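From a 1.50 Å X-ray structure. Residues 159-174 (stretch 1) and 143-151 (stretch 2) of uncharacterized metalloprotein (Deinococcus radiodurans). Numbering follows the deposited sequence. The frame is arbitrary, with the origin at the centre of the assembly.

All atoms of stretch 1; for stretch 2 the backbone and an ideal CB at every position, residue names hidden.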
# COMPACT_ATOMS: atom_id res chain seq x y z
N ARG A 159 6.44 -16.20 -6.82
CA ARG A 159 7.53 -16.04 -5.87
C ARG A 159 7.13 -15.15 -4.67
O ARG A 159 7.47 -15.45 -3.52
CB ARG A 159 8.77 -15.43 -6.54
CG ARG A 159 9.95 -15.30 -5.63
CD ARG A 159 11.16 -14.66 -6.30
NE ARG A 159 12.18 -14.38 -5.30
CZ ARG A 159 13.09 -13.41 -5.37
NH1 ARG A 159 13.13 -12.57 -6.39
NH2 ARG A 159 13.94 -13.27 -4.38
N ALA A 160 6.45 -14.05 -4.95
CA ALA A 160 5.99 -13.19 -3.87
C ALA A 160 5.09 -13.95 -2.88
O ALA A 160 5.23 -13.82 -1.67
CB ALA A 160 5.24 -12.01 -4.46
N ILE A 161 4.17 -14.74 -3.43
CA ILE A 161 3.29 -15.55 -2.58
C ILE A 161 4.13 -16.45 -1.68
O ILE A 161 3.94 -16.50 -0.46
CB ILE A 161 2.32 -16.35 -3.42
CG1 ILE A 161 1.32 -15.42 -4.11
CG2 ILE A 161 1.57 -17.37 -2.53
CD1 ILE A 161 0.64 -16.04 -5.31
N SER A 162 5.12 -17.12 -2.28
CA SER A 162 6.04 -18.00 -1.55
C SER A 162 6.83 -17.31 -0.43
O SER A 162 7.16 -17.93 0.59
CB SER A 162 6.99 -18.67 -2.56
OG SER A 162 8.10 -17.83 -2.87
N LEU A 163 7.13 -16.02 -0.61
CA LEU A 163 7.82 -15.21 0.37
C LEU A 163 6.89 -14.61 1.46
O LEU A 163 7.34 -13.85 2.33
CB LEU A 163 8.57 -14.06 -0.32
CG LEU A 163 9.81 -14.53 -1.09
CD1 LEU A 163 10.28 -13.44 -2.05
CD2 LEU A 163 10.93 -14.92 -0.13
N GLY A 164 5.61 -14.94 1.40
CA GLY A 164 4.65 -14.48 2.41
C GLY A 164 4.07 -13.10 2.15
O GLY A 164 3.56 -12.46 3.09
N CYS A 165 4.11 -12.64 0.90
CA CYS A 165 3.52 -11.34 0.57
C CYS A 165 2.02 -11.41 0.57
O CYS A 165 1.41 -12.46 0.25
CB CYS A 165 3.97 -10.83 -0.79
SG CYS A 165 5.71 -10.38 -0.90
N TRP A 166 1.42 -10.28 0.95
CA TRP A 166 0.01 -9.98 0.74
C TRP A 166 -0.11 -9.01 -0.44
O TRP A 166 0.90 -8.55 -0.95
CB TRP A 166 -0.61 -9.35 1.98
CG TRP A 166 -0.67 -10.24 3.20
CD1 TRP A 166 0.33 -10.98 3.75
CD2 TRP A 166 -1.80 -10.42 4.03
NE1 TRP A 166 -0.12 -11.63 4.88
CE2 TRP A 166 -1.43 -11.29 5.07
CE3 TRP A 166 -3.11 -9.93 3.99
CZ2 TRP A 166 -2.32 -11.69 6.06
CZ3 TRP A 166 -3.99 -10.31 4.99
CH2 TRP A 166 -3.59 -11.21 5.99
N PHE A 167 -1.34 -8.70 -0.86
CA PHE A 167 -1.59 -7.89 -2.03
C PHE A 167 -2.75 -6.97 -1.80
O PHE A 167 -3.78 -7.41 -1.33
CB PHE A 167 -1.88 -8.80 -3.26
CG PHE A 167 -0.83 -9.84 -3.44
CD1 PHE A 167 0.30 -9.57 -4.21
CD2 PHE A 167 -0.92 -11.05 -2.78
CE1 PHE A 167 1.31 -10.50 -4.33
CE2 PHE A 167 0.09 -11.99 -2.88
CZ PHE A 167 1.20 -11.72 -3.68
N SER A 168 -2.59 -5.69 -2.15
CA SER A 168 -3.72 -4.80 -2.19
C SER A 168 -3.98 -4.44 -3.64
O SER A 168 -3.10 -4.04 -4.38
CB SER A 168 -3.54 -3.56 -1.27
OG SER A 168 -2.37 -2.82 -1.59
N VAL A 169 -5.22 -4.66 -4.06
CA VAL A 169 -5.58 -4.59 -5.46
C VAL A 169 -6.58 -3.48 -5.65
O VAL A 169 -7.43 -3.23 -4.78
CB VAL A 169 -6.12 -5.97 -5.99
CG1 VAL A 169 -5.12 -7.08 -5.71
CG2 VAL A 169 -7.47 -6.30 -5.39
N GLY A 170 -6.47 -2.79 -6.78
CA GLY A 170 -7.24 -1.61 -7.07
C GLY A 170 -8.12 -1.71 -8.29
O GLY A 170 -8.23 -2.77 -8.91
N PRO A 171 -8.76 -0.59 -8.66
CA PRO A 171 -9.71 -0.58 -9.78
C PRO A 171 -9.15 -1.05 -11.13
O PRO A 171 -9.86 -1.72 -11.89
CB PRO A 171 -10.10 0.89 -9.87
CG PRO A 171 -9.99 1.38 -8.44
CD PRO A 171 -8.77 0.68 -7.92
N THR A 172 -7.90 -0.71 -11.44
CA THR A 172 -7.35 -1.06 -12.75
C THR A 172 -7.11 -2.57 -12.83
O THR A 172 -7.38 -3.19 -13.86
CB THR A 172 -6.05 -0.28 -13.09
OG1 THR A 172 -5.01 -0.62 -12.17
CG2 THR A 172 -6.29 1.21 -13.04
N MET A 173 -6.67 -3.17 -11.74
CA MET A 173 -6.38 -4.60 -11.70
C MET A 173 -7.61 -5.49 -11.92
O MET A 173 -7.51 -6.53 -12.58
CB MET A 173 -5.69 -4.98 -10.39
CG MET A 173 -4.27 -4.43 -10.27
SD MET A 173 -3.42 -4.94 -8.77
CE MET A 173 -3.15 -6.70 -9.05
N VAL A 174 -8.76 -5.11 -11.36
CA VAL A 174 -9.97 -5.93 -11.50
C VAL A 174 -10.66 -5.77 -12.86
O VAL A 174 -11.53 -6.58 -13.19
CB VAL A 174 -11.01 -5.69 -10.38
CG1 VAL A 174 -10.42 -5.98 -9.01
CG2 VAL A 174 -11.61 -4.28 -10.48
N UNK A 143 8.83 -7.47 8.65
CA UNK A 143 7.42 -7.54 8.95
C UNK A 143 6.63 -8.19 7.84
O UNK A 143 7.13 -9.11 7.17
CB UNK A 143 6.87 -6.14 9.23
N UNK A 144 5.38 -7.76 7.66
CA UNK A 144 4.46 -8.35 6.70
C UNK A 144 4.36 -7.46 5.47
O UNK A 144 3.87 -6.33 5.59
CB UNK A 144 3.08 -8.56 7.33
N UNK A 145 4.84 -7.93 4.31
CA UNK A 145 4.86 -7.07 3.13
C UNK A 145 3.60 -7.16 2.33
O UNK A 145 3.17 -8.25 1.93
CB UNK A 145 6.05 -7.42 2.24
N UNK A 146 2.98 -6.02 2.06
CA UNK A 146 1.86 -5.96 1.15
C UNK A 146 2.34 -5.33 -0.14
O UNK A 146 2.81 -4.19 -0.14
CB UNK A 146 0.69 -5.18 1.75
N UNK A 147 2.19 -6.04 -1.25
CA UNK A 147 2.53 -5.47 -2.52
C UNK A 147 1.33 -4.73 -3.04
O UNK A 147 0.30 -5.31 -3.38
CB UNK A 147 3.00 -6.54 -3.51
N UNK A 148 1.46 -3.41 -3.08
CA UNK A 148 0.38 -2.54 -3.52
C UNK A 148 0.41 -2.41 -5.06
O UNK A 148 1.47 -2.25 -5.66
CB UNK A 148 0.50 -1.17 -2.85
N UNK A 149 -0.76 -2.56 -5.67
CA UNK A 149 -0.94 -2.47 -7.12
C UNK A 149 0.14 -3.25 -7.88
O UNK A 149 0.87 -2.70 -8.72
CB UNK A 149 -0.93 -1.00 -7.56
N UNK A 150 0.25 -4.53 -7.56
CA UNK A 150 1.22 -5.40 -8.21
C UNK A 150 0.94 -5.50 -9.72
O UNK A 150 -0.18 -5.75 -10.13
CB UNK A 150 1.19 -6.79 -7.57
N UNK A 151 1.98 -5.27 -10.53
CA UNK A 151 1.83 -5.26 -11.99
C UNK A 151 2.97 -6.01 -12.69
O UNK A 151 3.24 -5.77 -13.88
CB UNK A 151 1.77 -3.82 -12.50

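Position 143 lies beyond the reach of stretch 1, so its backbone is the better guide: phi is 131°, a region where a CB is costly. Glycine is favoured, and G143 is glycine.

At 144 the CA-to-CB bond points sideways, with the ideal CB 5.1 Å from W166 NE1. A modest side chain, aliphatic or beta-branched, could lie against the indole. The residue is T144; its methyl CG2 packs 3.5 Å from W166 CD1, approaching the ring obliquely, while its hydroxyl is hydrogen-bonded elsewhere in the structure.

Position 145 offers its carbonyl to stretch 1, and its N makes no hydrogen bond to that stretch. The ideal CB sits sideways, 4.3 Å from C165 SG, so a compact apolar residue would suit, and one lacking an N-H would forfeit no bond here. It is P145. Its O accepts from W166 N at 2.9 Å, opening the parallel ladder, and its CG rests 3.9 Å from C165 SG.

Position 146 pairs with W166, and its CB projects to the face that carries W166 and S168. The ideal CB is 4.3 Å from W166 O and 5.1 Å from S168 OG; a beta-branched aliphatic would fill the space between these neighbours, though other apolar side chains might also fit. I146 does so: CG1 lies 4.1 Å from W166 CB, and CG2 lies 3.8 Å from S168 OG.

Position 147 turns to the other face, with F167. Its ideal CB is 4.1 Å from F167 CD1, and A160 and C165 complete an apolar setting with no charge to answer. Leucine, isoleucine or methionine are all reasonable. L147 sends CD1 to within 3.8 Å of A160 CB, 3.9 Å of C165 SG and 4.0 Å of F167 CE1, tying helix, loop and strand together. Its backbone works both ways: N donates to W166 O (2.8 Å), and O accepts from S168 N (3.2 Å).

At 148 the CB returns to the face of S168, only 3.5 Å from S168 OG. Stretch 1 fixes little beyond that, so small or polar side chains are plausible. The residue is H148, whose ND1 bonds elsewhere in the structure.

Position 149 has phi/psi of 45/56, which glycine or asparagine tolerates readily. Its CB points away, yet T172 and M173 lie close enough for a long side chain to return to them. W149 does this: CD1 meets M173 CG at 3.8 Å, and NE1 comes within 3.1 Å of T172 OG1 at an angle too poor for a hydrogen bond. Its N donates to S168 O at 3.1 Å.

Position 150 points toward stretch 1, its ideal CB 4.5 Å from F167 CD1 and 4.6 Å from M173 CE, so an apolar or aromatic residue fits. Y150 sets its CB at the edge of the F167 ring, 4.4 Å from CD1. A water accepts from its N and donates to L147 O and S168 O, bridging the strand ends.

Position 151 meets nothing in stretch 1 and tolerates many residues; S151 is exposed.

Stretch 2 143-151: GTPILHWYS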
# COMPACT_ATOMS: atom_id res chain seq x y z
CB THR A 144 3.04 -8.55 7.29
OG1 THR A 144 3.16 -9.38 8.45
CG2 THR A 144 2.08 -9.21 6.25
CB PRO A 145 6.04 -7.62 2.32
CG PRO A 145 6.19 -9.06 2.73
CD PRO A 145 5.55 -9.20 4.10
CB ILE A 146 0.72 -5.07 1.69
CG1 ILE A 146 0.31 -5.49 3.09
CG2 ILE A 146 -0.46 -5.14 0.74
CD1 ILE A 146 -0.56 -4.41 3.82
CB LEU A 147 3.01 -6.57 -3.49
CG LEU A 147 4.23 -7.30 -2.97
CD1 LEU A 147 4.66 -8.31 -4.04
CD2 LEU A 147 5.37 -6.38 -2.66
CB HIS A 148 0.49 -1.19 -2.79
CG HIS A 148 0.59 -0.00 -3.69
ND1 HIS A 148 -0.49 0.52 -4.36
CD2 HIS A 148 1.65 0.79 -4.00
CE1 HIS A 148 -0.09 1.57 -5.06
NE2 HIS A 148 1.20 1.75 -4.86
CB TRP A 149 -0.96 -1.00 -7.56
CG TRP A 149 -1.48 -0.72 -8.96
CD1 TRP A 149 -1.66 -1.62 -9.99
CD2 TRP A 149 -1.86 0.56 -9.48
NE1 TRP A 149 -2.12 -0.97 -11.11
CE2 TRP A 149 -2.25 0.36 -10.83
CE3 TRP A 149 -1.89 1.86 -8.94
CZ2 TRP A 149 -2.68 1.42 -11.64
CZ3 TRP A 149 -2.31 2.90 -9.75
CH2 TRP A 149 -2.70 2.67 -11.09
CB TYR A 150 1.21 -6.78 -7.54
CG TYR A 150 2.21 -7.70 -8.17
CD1 TYR A 150 3.53 -7.70 -7.77
CD2 TYR A 150 1.83 -8.53 -9.25
CE1 TYR A 150 4.48 -8.53 -8.41
CE2 TYR A 150 2.75 -9.34 -9.87
CZ TYR A 150 4.06 -9.34 -9.46
OH TYR A 150 4.98 -10.14 -10.09
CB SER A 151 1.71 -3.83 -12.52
OG SER A 151 2.93 -3.11 -12.43
O HOH W 1 -1.37 -5.91 -5.59
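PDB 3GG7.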